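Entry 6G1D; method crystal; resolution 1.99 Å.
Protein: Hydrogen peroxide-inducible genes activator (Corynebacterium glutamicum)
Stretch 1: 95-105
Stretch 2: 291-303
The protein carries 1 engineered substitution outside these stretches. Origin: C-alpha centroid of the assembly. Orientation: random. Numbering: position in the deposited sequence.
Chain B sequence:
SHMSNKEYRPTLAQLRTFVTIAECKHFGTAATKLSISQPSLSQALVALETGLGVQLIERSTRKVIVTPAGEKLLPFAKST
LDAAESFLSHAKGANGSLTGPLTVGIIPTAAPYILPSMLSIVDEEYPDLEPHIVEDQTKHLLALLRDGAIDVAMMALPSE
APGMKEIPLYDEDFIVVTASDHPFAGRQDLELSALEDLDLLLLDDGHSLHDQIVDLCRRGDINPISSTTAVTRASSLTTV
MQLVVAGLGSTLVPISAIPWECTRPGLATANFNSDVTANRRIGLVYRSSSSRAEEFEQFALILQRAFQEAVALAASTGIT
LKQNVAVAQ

Stretch 1 (95-105) NGSLTGPLTVG
Stretch 2, residues 291-303: SRAEEFEQFALIL

Strand 100-105 crosses helix 293-303 with 63° between their N-to-C directions and an axial approach of 12.1 Å, a gap filled by side chains; 522 Å² is buried in total. The backbones come nearest in the loop before the strand, where Ser97 CA lies 5.5 Å from Glu295 CA. There Ser97 (phi/psi -103/130, chi1 p) packs its CA 3.8 Å from Glu295 CG, and its CB lies 3.2 Å from Gln298 OE1.

Leu98 has a left-handed backbone (58/44). Its N donates to Glu295 OE1 at 3.2 Å with an N-H...O angle of 155°, the one hydrogen bond between the stretches. The same carboxylate is held by Arg292, the N-cap residue: NH2 to OE1 is 2.9 Å and NE to OE2 is 3.1 Å, a bidentate salt bridge within the stretch. With rotamer mt, Leu98 brings CD1 to 4.0 Å from Ile302 CD1.

Extended Gly100 (75/-173) and Pro101 (-59/139) lead to Leu102 (-143/121), whose CB points toward the helix. Its rotamer, tp, sets CD1 3.9 Å from Phe296 CE1 and CD2 4.0 Å from the Phe299 ring centroid, 9° off the normal: a CH-pi contact. Two residues on, Val104 (-115/122, chi1 t) also points toward the helix, placing CG2 3.8 Å from Phe299 CE1.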

# COMPACT_ATOMS: atom_id res chain seq x y z
N ASN B 95 6.66 -37.89 10.40
CA ASN B 95 6.93 -38.93 11.35
C ASN B 95 6.59 -38.69 12.81
O ASN B 95 6.05 -39.55 13.47
CB ASN B 95 8.40 -39.26 11.25
CG ASN B 95 8.77 -40.43 12.08
OD1 ASN B 95 7.90 -41.13 12.58
ND2 ASN B 95 10.07 -40.66 12.23
N GLY B 96 6.90 -37.51 13.29
CA GLY B 96 6.68 -37.20 14.69
C GLY B 96 5.79 -36.02 15.00
O GLY B 96 5.10 -35.48 14.14
N SER B 97 5.78 -35.69 16.28
CA SER B 97 5.04 -34.58 16.81
C SER B 97 6.05 -33.48 17.05
O SER B 97 7.07 -33.68 17.68
CB SER B 97 4.39 -34.97 18.11
OG SER B 97 5.24 -35.81 18.85
N LEU B 98 5.72 -32.31 16.54
CA LEU B 98 6.58 -31.16 16.60
C LEU B 98 7.94 -31.37 15.96
O LEU B 98 8.97 -31.06 16.53
CB LEU B 98 6.64 -30.52 17.98
CG LEU B 98 5.31 -29.89 18.37
CD1 LEU B 98 5.41 -29.22 19.72
CD2 LEU B 98 4.89 -28.91 17.31
N THR B 99 7.92 -31.99 14.79
CA THR B 99 9.11 -32.12 14.00
C THR B 99 8.78 -31.44 12.68
O THR B 99 7.60 -31.33 12.28
CB THR B 99 9.50 -33.60 13.79
OG1 THR B 99 8.45 -34.25 13.12
CG2 THR B 99 9.67 -34.34 15.12
N GLY B 100 9.81 -31.01 11.95
CA GLY B 100 9.62 -30.35 10.68
C GLY B 100 9.11 -28.93 10.80
O GLY B 100 9.04 -28.38 11.90
N PRO B 101 8.77 -28.31 9.67
CA PRO B 101 8.26 -26.94 9.62
C PRO B 101 7.00 -26.75 10.44
O PRO B 101 6.14 -27.61 10.46
CB PRO B 101 7.94 -26.73 8.14
CG PRO B 101 8.82 -27.66 7.42
CD PRO B 101 8.98 -28.85 8.32
N LEU B 102 6.93 -25.63 11.13
CA LEU B 102 5.72 -25.15 11.75
C LEU B 102 5.77 -23.65 11.57
O LEU B 102 6.70 -23.02 12.04
CB LEU B 102 5.69 -25.51 13.23
CG LEU B 102 4.44 -25.08 14.01
CD1 LEU B 102 3.23 -25.88 13.55
CD2 LEU B 102 4.67 -25.23 15.51
N THR B 103 4.78 -23.08 10.91
CA THR B 103 4.70 -21.65 10.75
C THR B 103 3.71 -21.12 11.77
O THR B 103 2.53 -21.49 11.77
CB THR B 103 4.31 -21.30 9.32
OG1 THR B 103 5.28 -21.87 8.46
CG2 THR B 103 4.30 -19.75 9.12
N VAL B 104 4.20 -20.22 12.63
CA VAL B 104 3.42 -19.68 13.73
C VAL B 104 3.21 -18.18 13.48
O VAL B 104 4.15 -17.43 13.31
CB VAL B 104 4.18 -19.90 15.06
CG1 VAL B 104 3.37 -19.39 16.23
CG2 VAL B 104 4.44 -21.39 15.27
N GLY B 105 1.95 -17.78 13.43
CA GLY B 105 1.58 -16.37 13.35
C GLY B 105 1.47 -15.87 14.78
O GLY B 105 0.96 -16.58 15.65
N SER B 291 -5.77 -31.95 11.13
CA SER B 291 -5.63 -33.22 11.82
C SER B 291 -4.50 -33.15 12.85
O SER B 291 -4.21 -34.13 13.51
CB SER B 291 -5.33 -34.31 10.81
OG SER B 291 -4.17 -33.96 10.08
N ARG B 292 -3.90 -31.97 13.03
CA ARG B 292 -2.72 -31.82 13.91
C ARG B 292 -3.07 -31.28 15.30
O ARG B 292 -2.19 -30.75 16.00
CB ARG B 292 -1.70 -30.92 13.21
CG ARG B 292 -1.27 -31.39 11.84
CD ARG B 292 -0.33 -30.42 11.16
NE ARG B 292 0.96 -30.42 11.83
CZ ARG B 292 1.96 -29.59 11.57
NH1 ARG B 292 1.87 -28.68 10.60
NH2 ARG B 292 3.10 -29.72 12.25
N ALA B 293 -4.31 -31.47 15.75
CA ALA B 293 -4.74 -31.05 17.09
C ALA B 293 -3.71 -31.44 18.17
O ALA B 293 -3.37 -30.63 19.03
CB ALA B 293 -6.08 -31.68 17.43
N GLU B 294 -3.24 -32.69 18.13
CA GLU B 294 -2.36 -33.23 19.16
C GLU B 294 -1.04 -32.46 19.22
O GLU B 294 -0.58 -32.13 20.28
CB GLU B 294 -2.11 -34.72 18.95
CG GLU B 294 -1.65 -35.46 20.20
CD GLU B 294 -1.24 -36.91 19.94
OE1 GLU B 294 -0.69 -37.21 18.86
OE2 GLU B 294 -1.46 -37.75 20.84
N GLU B 295 -0.43 -32.19 18.07
CA GLU B 295 0.78 -31.37 17.99
C GLU B 295 0.55 -29.92 18.43
O GLU B 295 1.39 -29.36 19.11
CB GLU B 295 1.33 -31.29 16.57
CG GLU B 295 1.94 -32.53 16.02
CD GLU B 295 2.36 -32.33 14.58
OE1 GLU B 295 3.43 -31.74 14.34
OE2 GLU B 295 1.58 -32.78 13.69
N PHE B 296 -0.55 -29.31 18.01
CA PHE B 296 -0.85 -27.95 18.39
C PHE B 296 -1.11 -27.83 19.90
O PHE B 296 -0.74 -26.84 20.49
CB PHE B 296 -2.01 -27.37 17.58
CG PHE B 296 -1.77 -27.32 16.09
CD1 PHE B 296 -0.48 -27.36 15.52
CD2 PHE B 296 -2.86 -27.20 15.25
CE1 PHE B 296 -0.32 -27.30 14.15
CE2 PHE B 296 -2.68 -27.16 13.87
CZ PHE B 296 -1.40 -27.18 13.33
N GLU B 297 -1.71 -28.86 20.49
CA GLU B 297 -1.89 -28.96 21.94
C GLU B 297 -0.55 -29.05 22.68
O GLU B 297 -0.40 -28.51 23.78
CB GLU B 297 -2.72 -30.19 22.30
CG GLU B 297 -3.53 -30.06 23.56
CD GLU B 297 -4.77 -29.20 23.34
OE1 GLU B 297 -5.50 -29.47 22.36
OE2 GLU B 297 -5.01 -28.27 24.16
N GLN B 298 0.42 -29.75 22.10
CA GLN B 298 1.77 -29.77 22.66
C GLN B 298 2.42 -28.41 22.50
O GLN B 298 3.12 -27.96 23.39
CB GLN B 298 2.68 -30.81 21.99
CG GLN B 298 2.51 -32.25 22.41
CD GLN B 298 3.25 -33.20 21.46
OE1 GLN B 298 2.64 -33.69 20.52
NE2 GLN B 298 4.56 -33.46 21.69
N PHE B 299 2.21 -27.77 21.35
CA PHE B 299 2.78 -26.46 21.16
C PHE B 299 2.20 -25.49 22.16
O PHE B 299 2.92 -24.63 22.66
CB PHE B 299 2.56 -25.92 19.74
CG PHE B 299 3.41 -24.74 19.42
CD1 PHE B 299 2.87 -23.50 19.07
CD2 PHE B 299 4.78 -24.86 19.53
CE1 PHE B 299 3.69 -22.42 18.86
CE2 PHE B 299 5.61 -23.77 19.28
CZ PHE B 299 5.06 -22.55 18.90
N ALA B 300 0.90 -25.61 22.45
CA ALA B 300 0.25 -24.77 23.45
C ALA B 300 0.94 -24.86 24.80
O ALA B 300 1.11 -23.83 25.49
CB ALA B 300 -1.21 -25.13 23.61
N LEU B 301 1.32 -26.07 25.22
CA LEU B 301 2.01 -26.24 26.49
C LEU B 301 3.34 -25.46 26.52
O LEU B 301 3.71 -24.88 27.55
CB LEU B 301 2.26 -27.73 26.80
CG LEU B 301 1.05 -28.64 27.07
CD1 LEU B 301 1.60 -30.07 27.28
CD2 LEU B 301 0.23 -28.16 28.28
N ILE B 302 4.05 -25.44 25.39
CA ILE B 302 5.28 -24.68 25.24
C ILE B 302 5.03 -23.20 25.43
O ILE B 302 5.77 -22.52 26.14
CB ILE B 302 5.96 -24.93 23.87
CG1 ILE B 302 6.41 -26.38 23.75
CG2 ILE B 302 7.17 -24.00 23.67
CD1 ILE B 302 6.96 -26.76 22.40
N LEU B 303 3.99 -22.70 24.79
CA LEU B 303 3.63 -21.30 24.92
C LEU B 303 3.21 -20.94 26.35
O LEU B 303 3.53 -19.85 26.80
CB LEU B 303 2.54 -20.92 23.91
CG LEU B 303 2.98 -20.99 22.45
CD1 LEU B 303 1.77 -20.78 21.53
CD2 LEU B 303 4.06 -19.96 22.17